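Local structure of putative transcriptional regulator protein, LacI family (Rhizobium etli, 3MIZ) at residues 208-211 and 212-216; 240-243 and 244-248. The protein probably acts as a DNA-binding transcriptional regulator of the LacI family, with a periplasmic-binding-protein-like domain that pairs with a second subunit. One frame throughout, in Å; residues are numbered along the deposited sequence.

Contact 1 of 2, residues 208-211 and 212-216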
loop_
_atom_site.group_PDB
_atom_site.type_symbol
_atom_site.label_atom_id
_atom_site.label_comp_id
_atom_site.label_asym_id
_atom_site.label_seq_id
_atom_site.Cartn_x
_atom_site.Cartn_y
_atom_site.Cartn_z
HETATM N N MSE A 208 -3.908 2.327 11.763
HETATM C CA MSE A 208 -3.758 2.877 13.114
HETATM C C MSE A 208 -3.696 1.787 14.194
HETATM O O MSE A 208 -3.087 1.981 15.259
HETATM C CB MSE A 208 -4.935 3.817 13.425
HETATM C CG MSE A 208 -5.067 5.043 12.525
HETATM SE SE MSE A 208 -6.753 5.982 12.865
HETATM C CE MSE A 208 -6.319 6.654 14.605
ATOM N N ALA A 209 -4.337 0.652 13.930
ATOM C CA ALA A 209 -4.363 -0.455 14.889
ATOM C C ALA A 209 -2.970 -0.959 15.218
ATOM O O ALA A 209 -2.741 -1.461 16.312
ATOM C CB ALA A 209 -5.220 -1.608 14.362
ATOM N N ILE A 210 -2.039 -0.838 14.274
ATOM C CA ILE A 210 -0.681 -1.286 14.538
ATOM C C ILE A 210 -0.146 -0.586 15.790
ATOM O O ILE A 210 0.419 -1.225 16.672
ATOM C CB ILE A 210 0.278 -0.969 13.369
ATOM C CG1 ILE A 210 -0.135 -1.747 12.114
ATOM C CG2 ILE A 210 1.712 -1.363 13.758
ATOM C CD1 ILE A 210 0.600 -1.287 10.851
ATOM N N GLN A 211 -0.330 0.730 15.861
ATOM C CA GLN A 211 0.156 1.505 17.006
ATOM C C GLN A 211 -0.589 1.210 18.302
ATOM O O GLN A 211 0.001 1.283 19.389
ATOM C CB GLN A 211 0.080 3.003 16.701
ATOM C CG GLN A 211 0.993 3.412 15.555
ATOM C CD GLN A 211 1.034 4.908 15.354
ATOM O OE1 GLN A 211 1.422 5.658 16.259
ATOM N NE2 GLN A 211 0.636 5.356 14.169
ATOM N N ILE A 212 -1.877 0.888 18.190
ATOM C CA ILE A 212 -2.697 0.570 19.359
ATOM C C ILE A 212 -2.306 -0.813 19.916
ATOM O O ILE A 212 -2.326 -1.037 21.126
ATOM C CB ILE A 212 -4.203 0.600 18.994
ATOM C CG1 ILE A 212 -4.563 1.987 18.444
ATOM C CG2 ILE A 212 -5.056 0.309 20.232
ATOM C CD1 ILE A 212 -5.961 2.108 17.893
ATOM N N TYR A 213 -1.967 -1.746 19.032
ATOM C CA TYR A 213 -1.543 -3.077 19.479
ATOM C C TYR A 213 -0.262 -2.916 20.285
ATOM O O TYR A 213 -0.119 -3.482 21.367
ATOM C CB TYR A 213 -1.247 -3.989 18.282
ATOM C CG TYR A 213 -2.384 -4.905 17.880
ATOM C CD1 TYR A 213 -3.642 -4.398 17.556
ATOM C CD2 TYR A 213 -2.176 -6.281 17.762
ATOM C CE1 TYR A 213 -4.667 -5.237 17.119
ATOM C CE2 TYR A 213 -3.189 -7.128 17.320
ATOM C CZ TYR A 213 -4.430 -6.601 17.000
ATOM O OH TYR A 213 -5.424 -7.436 16.543
ATOM N N ILE A 214 0.673 -2.144 19.740
ATOM C CA ILE A 214 1.958 -1.925 20.397
ATOM C C ILE A 214 1.784 -1.159 21.706
ATOM O O ILE A 214 2.431 -1.473 22.707
ATOM C CB ILE A 214 2.938 -1.185 19.457
ATOM C CG1 ILE A 214 3.180 -2.052 18.204
ATOM C CG2 ILE A 214 4.264 -0.908 20.172
ATOM C CD1 ILE A 214 4.166 -1.477 17.235
ATOM N N ALA A 215 0.899 -0.167 21.700
ATOM C CA ALA A 215 0.641 0.605 22.907
ATOM C C ALA A 215 0.135 -0.322 24.022
ATOM O O ALA A 215 0.596 -0.253 25.157
ATOM C CB ALA A 215 -0.393 1.686 22.617
ATOM N N ALA A 216 -0.809 -1.193 23.692
ATOM C CA ALA A 216 -1.367 -2.113 24.683
ATOM C C ALA A 216 -0.340 -3.123 25.200
ATOM O O ALA A 216 -0.205 -3.315 26.415
ATOM C CB ALA A 216 -2.573 -2.840 24.097
#
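Tyr213 on Ala209 and Ile214 on Ile210 are one-turn contacts within helix 206-217. The helix packs between the mixed sheet, helix 184-192, the loop 242-246 and the second subunit. Tyr213 N donates to Ala209 O at 2.8 Å (N-H...O angle 157°). Ile214 N to Ile210 O (3.2 Å) and Ala215 N to Gln211 O (2.9 Å) continue the pattern. The tyrosine ring comes obliquely to the Ala209 carbonyl, its CD1 lying 3.3 Å from Ala209 O. The ring's hydroxyl reaches out to Pro244 O. On another side of the helix, Ile214 CG1 sits beside its backbone N (chi1 -61°). This turns the branch back, with Ile214 CG1 at 3.3 Å from Ile210 O. Ile214 CD1 meets Ile210 CG2 at 4.3 Å, and both isoleucines pack on Leu242 of the second subunit. Ile212 CG1 lies 3.5 Å from Met208 O, and these two side chains reach Ile137 of strand 134-138. The buried Gln211 amide bonds to Phe185 N and Asn182 OD1. The backbone thus binds the turns together, while side chains fan out to all four neighbours. The buried polar ends of Gln211 and Tyr213 are satisfied outside the helix, within its own domain.

Contact 2 of 2, residues 240-243 and 244-248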
loop_
_atom_site.group_PDB
_atom_site.type_symbol
_atom_site.label_atom_id
_atom_site.label_comp_id
_atom_site.label_asym_id
_atom_site.label_seq_id
_atom_site.Cartn_x
_atom_site.Cartn_y
_atom_site.Cartn_z
HETATM N N MSE A 240 -3.744 -9.124 8.566
HETATM C CA MSE A 240 -3.165 -10.455 8.662
HETATM C C MSE A 240 -1.722 -10.472 9.170
HETATM O O MSE A 240 -1.093 -11.533 9.244
HETATM C CB MSE A 240 -3.248 -11.148 7.308
HETATM C CG MSE A 240 -4.672 -11.432 6.877
HETATM SE SE MSE A 240 -4.726 -12.357 5.205
HETATM C CE MSE A 240 -4.645 -14.175 5.878
ATOM N N ALA A 241 -1.203 -9.298 9.514
ATOM C CA ALA A 241 0.147 -9.181 10.050
ATOM C C ALA A 241 0.017 -9.158 11.569
ATOM O O ALA A 241 0.776 -9.807 12.287
ATOM C CB ALA A 241 0.807 -7.890 9.562
ATOM N N LEU A 242 -0.960 -8.404 12.055
ATOM C CA LEU A 242 -1.185 -8.309 13.488
ATOM C C LEU A 242 -1.649 -9.657 14.023
ATOM O O LEU A 242 -2.371 -10.400 13.351
ATOM C CB LEU A 242 -2.246 -7.248 13.800
ATOM C CG LEU A 242 -1.976 -5.832 13.277
ATOM C CD1 LEU A 242 -3.181 -4.944 13.554
ATOM C CD2 LEU A 242 -0.717 -5.269 13.925
ATOM N N LYS A 243 -1.210 -9.971 15.234
ATOM C CA LYS A 243 -1.593 -11.207 15.900
ATOM C C LYS A 243 -1.986 -10.766 17.302
ATOM O O LYS A 243 -1.201 -10.112 17.990
ATOM C CB LYS A 243 -0.407 -12.178 15.978
ATOM C CG LYS A 243 0.246 -12.502 14.639
ATOM C CD LYS A 243 -0.676 -13.293 13.723
ATOM C CE LYS A 243 0.016 -13.613 12.402
ATOM N NZ LYS A 243 -0.835 -14.423 11.489
ATOM N N PRO A 244 -3.203 -11.108 17.744
ATOM C CA PRO A 244 -4.221 -11.880 17.020
ATOM C C PRO A 244 -4.738 -11.185 15.766
ATOM O O PRO A 244 -4.661 -9.954 15.641
ATOM C CB PRO A 244 -5.322 -12.050 18.060
ATOM C CG PRO A 244 -5.247 -10.758 18.816
ATOM C CD PRO A 244 -3.750 -10.584 19.010
ATOM N N GLU A 245 -5.258 -11.985 14.835
ATOM C CA GLU A 245 -5.812 -11.471 13.587
ATOM C C GLU A 245 -6.869 -10.420 13.930
ATOM O O GLU A 245 -7.738 -10.658 14.762
ATOM C CB GLU A 245 -6.449 -12.613 12.788
ATOM C CG GLU A 245 -5.458 -13.615 12.229
ATOM C CD GLU A 245 -4.598 -13.028 11.125
ATOM O OE1 GLU A 245 -3.844 -12.072 11.400
ATOM O OE2 GLU A 245 -4.679 -13.525 9.977
ATOM N N LEU A 246 -6.793 -9.272 13.265
ATOM C CA LEU A 246 -7.699 -8.146 13.513
ATOM C C LEU A 246 -9.126 -8.246 12.975
ATOM O O LEU A 246 -9.344 -8.407 11.769
ATOM C CB LEU A 246 -7.062 -6.866 12.969
ATOM C CG LEU A 246 -7.743 -5.530 13.274
ATOM C CD1 LEU A 246 -7.689 -5.240 14.770
ATOM C CD2 LEU A 246 -7.034 -4.428 12.506
ATOM N N THR A 247 -10.096 -8.135 13.875
ATOM C CA THR A 247 -11.501 -8.156 13.485
ATOM C C THR A 247 -11.765 -6.752 12.942
ATOM O O THR A 247 -11.413 -5.761 13.577
ATOM C CB THR A 247 -12.382 -8.472 14.690
ATOM O OG1 THR A 247 -12.190 -9.854 15.045
ATOM C CG2 THR A 247 -13.853 -8.224 14.371
ATOM N N THR A 248 -12.388 -6.662 11.771
ATOM C CA THR A 248 -12.583 -5.351 11.154
ATOM C C THR A 248 -13.817 -5.296 10.259
ATOM O O THR A 248 -14.611 -6.236 10.210
ATOM C CB THR A 248 -11.303 -5.009 10.320
ATOM O OG1 THR A 248 -11.334 -3.651 9.869
ATOM C CG2 THR A 248 -11.204 -5.931 9.110
#
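The carboxylate of Glu245 has Lys243 NZ over one face. Met240 CA and Leu242 O approach its oxygens much nearer to the carboxylate plane. Lys243 NZ is 3.8 Å from Glu245 OE1, a long salt bridge. Met240 CA lies 3.3 Å from Glu245 OE1, and Met240 CG is 3.7 Å from Glu245 OE2. Leu242 O stands only 3.0 Å from Glu245 OE1. Both are acceptors, so this approach is probably unfavourable. Glu245 gets there by a bend at its second torsion (chi2 -69°), which folds its end back over residues 240-243. Lys243 bends likewise (chi2 -67°) and runs beside it, pointing the same way. The peptide before Pro244 is cis. With the extended backbone of Lys243 and Pro244, it makes Leu242 to Glu245 a type VIb beta turn, in the loop between helix 236-239 and strand 248-250. The turn brings Leu242 O to 3.3 Å from Pro244 O, again two acceptors. Replacing Glu245 by an alanine would probably leave the Lys243 ammonium without this counter-charge and uncover the backbone at Met240. On the inner side of the loop, Leu242 and Leu246 lie alongside each other, with Leu242 CD1 at 4.0 Å from Leu246 CD2. Both leucines pack against Tyr213 of helix 206-217. Ala241, Leu242 and Lys243 also meet Ile210 and Gln211 of the second subunit.

How the contacts relate
Contact 1 comes first along the chain, in helix 206-217. Contact 2 follows in the loop that leads into strand 248-250. Their centres are about 11 Å apart, and both belong to the periplasmic-binding-protein-like domain. They touch through Tyr213. Its OH is 2.8 Å from Pro244 O, a probable hydrogen bond, and its CE2 is 3.6 Å from Leu242 CB. Tyr213 thus joins the helix to the loop within one subunit. Across the dimer, Ile210, Gln211 and Ile214 meet Leu242 and Lys243 of the second subunit, so helix and loop also meet between chains. Helix and loop together therefore form part of the subunit interface.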